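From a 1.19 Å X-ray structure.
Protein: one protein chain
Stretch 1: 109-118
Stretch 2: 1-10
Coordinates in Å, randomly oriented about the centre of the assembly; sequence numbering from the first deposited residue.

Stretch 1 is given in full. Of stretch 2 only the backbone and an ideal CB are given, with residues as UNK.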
# COMPACT_ATOMS: atom_id res chain seq x y z
N LYS A 109 0.54 -1.73 -6.96
CA LYS A 109 -0.00 -0.47 -6.42
C LYS A 109 -1.51 -0.40 -6.60
O LYS A 109 -2.24 -0.02 -5.70
CB LYS A 109 0.69 0.73 -7.11
CG LYS A 109 2.17 0.87 -6.80
CD LYS A 109 2.76 2.12 -7.48
CE LYS A 109 4.24 2.16 -7.17
NZ LYS A 109 4.90 3.29 -7.89
N ALA A 110 -2.02 -0.79 -7.78
CA ALA A 110 -3.45 -0.81 -7.98
C ALA A 110 -4.14 -1.75 -7.01
O ALA A 110 -5.16 -1.42 -6.39
CB ALA A 110 -3.74 -1.22 -9.41
N ASN A 111 -3.62 -2.97 -6.85
CA ASN A 111 -4.23 -3.95 -5.98
C ASN A 111 -4.19 -3.49 -4.52
O ASN A 111 -5.16 -3.66 -3.77
CB ASN A 111 -3.51 -5.32 -6.06
CG ASN A 111 -3.74 -6.08 -7.35
OD1 ASN A 111 -4.64 -5.76 -8.12
ND2 ASN A 111 -2.92 -7.10 -7.55
N PHE A 112 -3.06 -2.89 -4.11
CA PHE A 112 -2.92 -2.46 -2.73
C PHE A 112 -3.84 -1.28 -2.41
O PHE A 112 -4.47 -1.29 -1.36
CB PHE A 112 -1.45 -2.11 -2.46
CG PHE A 112 -1.28 -1.57 -1.05
CD1 PHE A 112 -0.91 -0.26 -0.84
CD2 PHE A 112 -1.52 -2.41 0.02
CE1 PHE A 112 -0.76 0.23 0.45
CE2 PHE A 112 -1.42 -1.95 1.30
CZ PHE A 112 -1.04 -0.64 1.49
N ILE A 113 -3.92 -0.28 -3.29
CA ILE A 113 -4.78 0.86 -3.01
C ILE A 113 -6.23 0.44 -3.05
O ILE A 113 -7.04 0.87 -2.21
CB ILE A 113 -4.44 2.07 -3.91
CG1 ILE A 113 -2.98 2.52 -3.76
CG2 ILE A 113 -5.43 3.19 -3.63
CD1 ILE A 113 -2.54 3.59 -4.74
N ALA A 114 -6.61 -0.47 -3.94
CA ALA A 114 -7.96 -0.98 -3.97
C ALA A 114 -8.25 -1.69 -2.68
O ALA A 114 -9.30 -1.53 -2.08
CB ALA A 114 -8.14 -1.92 -5.16
N TYR A 115 -7.30 -2.47 -2.18
CA TYR A 115 -7.48 -3.12 -0.85
C TYR A 115 -7.66 -2.08 0.24
O TYR A 115 -8.54 -2.17 1.12
CB TYR A 115 -6.27 -4.07 -0.60
CG TYR A 115 -6.17 -4.45 0.86
CD1 TYR A 115 -7.18 -5.17 1.47
CD2 TYR A 115 -5.08 -4.07 1.65
CE1 TYR A 115 -7.06 -5.50 2.83
CE2 TYR A 115 -4.93 -4.39 3.00
CZ TYR A 115 -5.96 -5.12 3.55
OH TYR A 115 -5.91 -5.43 4.87
N LEU A 116 -6.86 -1.01 0.26
CA LEU A 116 -7.03 0.07 1.25
C LEU A 116 -8.45 0.66 1.23
O LEU A 116 -8.95 1.02 2.33
CB LEU A 116 -6.04 1.19 1.02
CG LEU A 116 -4.57 0.94 1.32
CD1 LEU A 116 -3.77 2.22 1.09
CD2 LEU A 116 -4.31 0.44 2.72
N LEU A 117 -9.08 0.77 0.07
CA LEU A 117 -10.44 1.31 -0.05
C LEU A 117 -11.44 0.43 0.68
O LEU A 117 -12.53 0.89 1.02
CB LEU A 117 -10.89 1.47 -1.50
CG LEU A 117 -10.14 2.49 -2.36
CD1 LEU A 117 -10.60 2.48 -3.80
CD2 LEU A 117 -10.25 3.87 -1.75
N THR A 118 -11.12 -0.83 0.93
CA THR A 118 -12.06 -1.74 1.51
C THR A 118 -11.92 -1.89 3.04
O THR A 118 -12.78 -2.50 3.67
CB THR A 118 -11.93 -3.20 0.98
OG1 THR A 118 -10.69 -3.81 1.40
CG2 THR A 118 -12.06 -3.14 -0.50
N UNK A 1 -7.30 11.78 0.28
CA UNK A 1 -8.62 11.32 0.66
C UNK A 1 -9.03 10.12 -0.18
O UNK A 1 -8.29 9.68 -1.06
CB UNK A 1 -9.64 12.45 0.52
N UNK A 2 -10.24 9.59 0.06
CA UNK A 2 -10.74 8.46 -0.71
C UNK A 2 -10.83 8.80 -2.16
O UNK A 2 -10.52 7.95 -3.01
CB UNK A 2 -12.11 8.01 -0.20
N UNK A 3 -11.20 10.00 -2.55
CA UNK A 3 -11.35 10.40 -3.94
C UNK A 3 -10.05 10.20 -4.71
O UNK A 3 -10.03 9.62 -5.79
CB UNK A 3 -11.80 11.86 -4.03
N UNK A 4 -8.98 10.75 -4.14
CA UNK A 4 -7.69 10.63 -4.84
C UNK A 4 -7.24 9.20 -4.87
O UNK A 4 -6.64 8.79 -5.86
CB UNK A 4 -6.62 11.50 -4.18
N UNK A 5 -7.49 8.45 -3.79
CA UNK A 5 -7.06 7.04 -3.78
C UNK A 5 -7.78 6.29 -4.87
O UNK A 5 -7.18 5.53 -5.62
CB UNK A 5 -7.32 6.38 -2.42
N UNK A 6 -9.10 6.46 -4.97
CA UNK A 6 -9.85 5.75 -5.98
C UNK A 6 -9.33 6.07 -7.39
O UNK A 6 -9.18 5.18 -8.23
CB UNK A 6 -11.34 6.10 -5.87
N UNK A 7 -9.09 7.34 -7.69
CA UNK A 7 -8.59 7.69 -9.02
C UNK A 7 -7.22 7.07 -9.29
O UNK A 7 -6.92 6.70 -10.44
CB UNK A 7 -8.51 9.21 -9.17
N UNK A 8 -6.37 6.94 -8.28
CA UNK A 8 -5.06 6.28 -8.45
C UNK A 8 -5.24 4.81 -8.79
O UNK A 8 -4.44 4.26 -9.58
CB UNK A 8 -4.21 6.42 -7.18
N UNK A 9 -6.25 4.14 -8.28
CA UNK A 9 -6.45 2.73 -8.67
C UNK A 9 -6.65 2.62 -10.17
O UNK A 9 -6.07 1.77 -10.82
CB UNK A 9 -7.65 2.12 -7.94
N UNK A 10 -7.47 3.51 -10.79
CA UNK A 10 -7.63 3.44 -12.25
C UNK A 10 -6.35 3.72 -13.00
O UNK A 10 -6.02 3.06 -13.98
CB UNK A 10 -8.70 4.43 -12.71

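Two helices run nearly antiparallel, at 148°, their axes approaching to 8.7 Å. Across the gap stretch 1 offers methyl groups and backbone, with no charge in reach, so the rule is apolar packing.

Position 1 has nothing of stretch 1 near its ideal CB. The free amides of the first turn favour a hydrogen-bond acceptor: Asp, Asn, Ser or Thr. It is Asp1, whose OD1 accepts a hydrogen bond from N of residue 4 at 3.0 Å.

Position 2 points sideways, its ideal CB 4.8 Å from Leu117 CD2. A medium apolar side chain could close that distance. Val2 does, CG1 lying 4.0 Å from Leu117 CD2.

Position 3 points away and position 4 is out of reach; stretch 1 constrains neither, and polar residues are as suitable as any. They are Thr3 and Asn4.

Position 5 points toward stretch 1, and its ideal CB already lies 3.9 Å from both Ile113 CG2 and Leu117 CD2. With contact made at CB, a small residue suits best: Ala, or perhaps Ser. Ala5 packs its CB against both, and its O lies 3.5 Å from Ile113 CG2, so the backbone itself is part of the surface.

Position 6 points away, yet its ideal CB is 4.2 Å from Leu117 CD1. Many side chains fit if they leave from there, including long polar ones. Glu6 CA lies 4.0 Å from Leu117 CD1, and the carboxylate is farther, with Glu6 OE2 5.5 Å from that atom.

Position 7 is out of reach and free to be polar; it is Lys7.

Position 8 points sideways, its ideal CB 4.1 Å from Ile113 CD1. Ala would keep that contact, and larger apolar residues could too. In Leu8, CB and CD1 lie 4.1 and 4.4 Å from Ile113 CD1.

Position 9 is the tightest in register, its CA 4.7 Å from that of Ala110. It points sideways, its ideal CB 4.6 Å from Ala110 O. The two alanines of stretch 1 leave a shallow hollow bordered by Ile113 and Leu117, suited to a compact apolar side chain such as Val, perhaps Ile. Val9, chi1 t, is the knob there: CG2 lies 3.6 Å from Ile113 CG2 and 4.1 Å from Leu117 CD1, and CG1 4.2 Å from Ala114 CB. Reciprocally, Leu117 sits among Val2, Ala5, Glu6 and Val9.

Position 10 points away, leaving even a large side chain room. Tyr10 donates through OH to Glu6 OE1 at 2.7 Å, one turn back.

Stretch 2 1-10: DVTNAEKLVY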
# COMPACT_ATOMS: atom_id res chain seq x y z
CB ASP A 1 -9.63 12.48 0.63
CG ASP A 1 -9.73 13.08 -0.75
OD1 ASP A 1 -9.10 12.52 -1.66
OD2 ASP A 1 -10.41 14.12 -0.85
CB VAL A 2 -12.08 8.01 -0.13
CG1 VAL A 2 -12.71 7.01 -1.09
CG2 VAL A 2 -11.94 7.31 1.21
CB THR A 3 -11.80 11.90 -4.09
OG1 THR A 3 -12.97 12.12 -3.30
CG2 THR A 3 -12.10 12.21 -5.54
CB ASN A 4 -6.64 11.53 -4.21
CG ASN A 4 -7.11 12.95 -4.48
OD1 ASN A 4 -7.81 13.32 -5.44
ND2 ASN A 4 -6.79 13.80 -3.57
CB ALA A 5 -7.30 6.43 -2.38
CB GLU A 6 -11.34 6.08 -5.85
CG GLU A 6 -12.22 5.27 -6.77
CD GLU A 6 -13.68 5.68 -6.79
OE1 GLU A 6 -14.36 5.46 -7.84
OE2 GLU A 6 -14.19 6.16 -5.75
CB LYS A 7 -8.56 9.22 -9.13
CG LYS A 7 -9.95 9.87 -9.21
CD LYS A 7 -9.87 11.36 -9.53
CE LYS A 7 -9.11 12.12 -8.44
NZ LYS A 7 -8.93 13.55 -8.88
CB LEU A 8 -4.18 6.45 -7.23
CG LEU A 8 -3.55 7.84 -7.06
CD1 LEU A 8 -2.91 7.91 -5.68
CD2 LEU A 8 -2.53 8.17 -8.12
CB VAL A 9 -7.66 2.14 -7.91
CG1 VAL A 9 -8.00 0.72 -8.40
CG2 VAL A 9 -7.43 2.09 -6.43
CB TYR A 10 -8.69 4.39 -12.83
CG TYR A 10 -9.99 4.20 -12.09
CD1 TYR A 10 -10.37 5.24 -11.24
CD2 TYR A 10 -10.78 3.07 -12.23
CE1 TYR A 10 -11.55 5.15 -10.53
CE2 TYR A 10 -11.97 3.00 -11.50
CZ TYR A 10 -12.34 4.04 -10.67
OH TYR A 10 -13.53 3.95 -9.94
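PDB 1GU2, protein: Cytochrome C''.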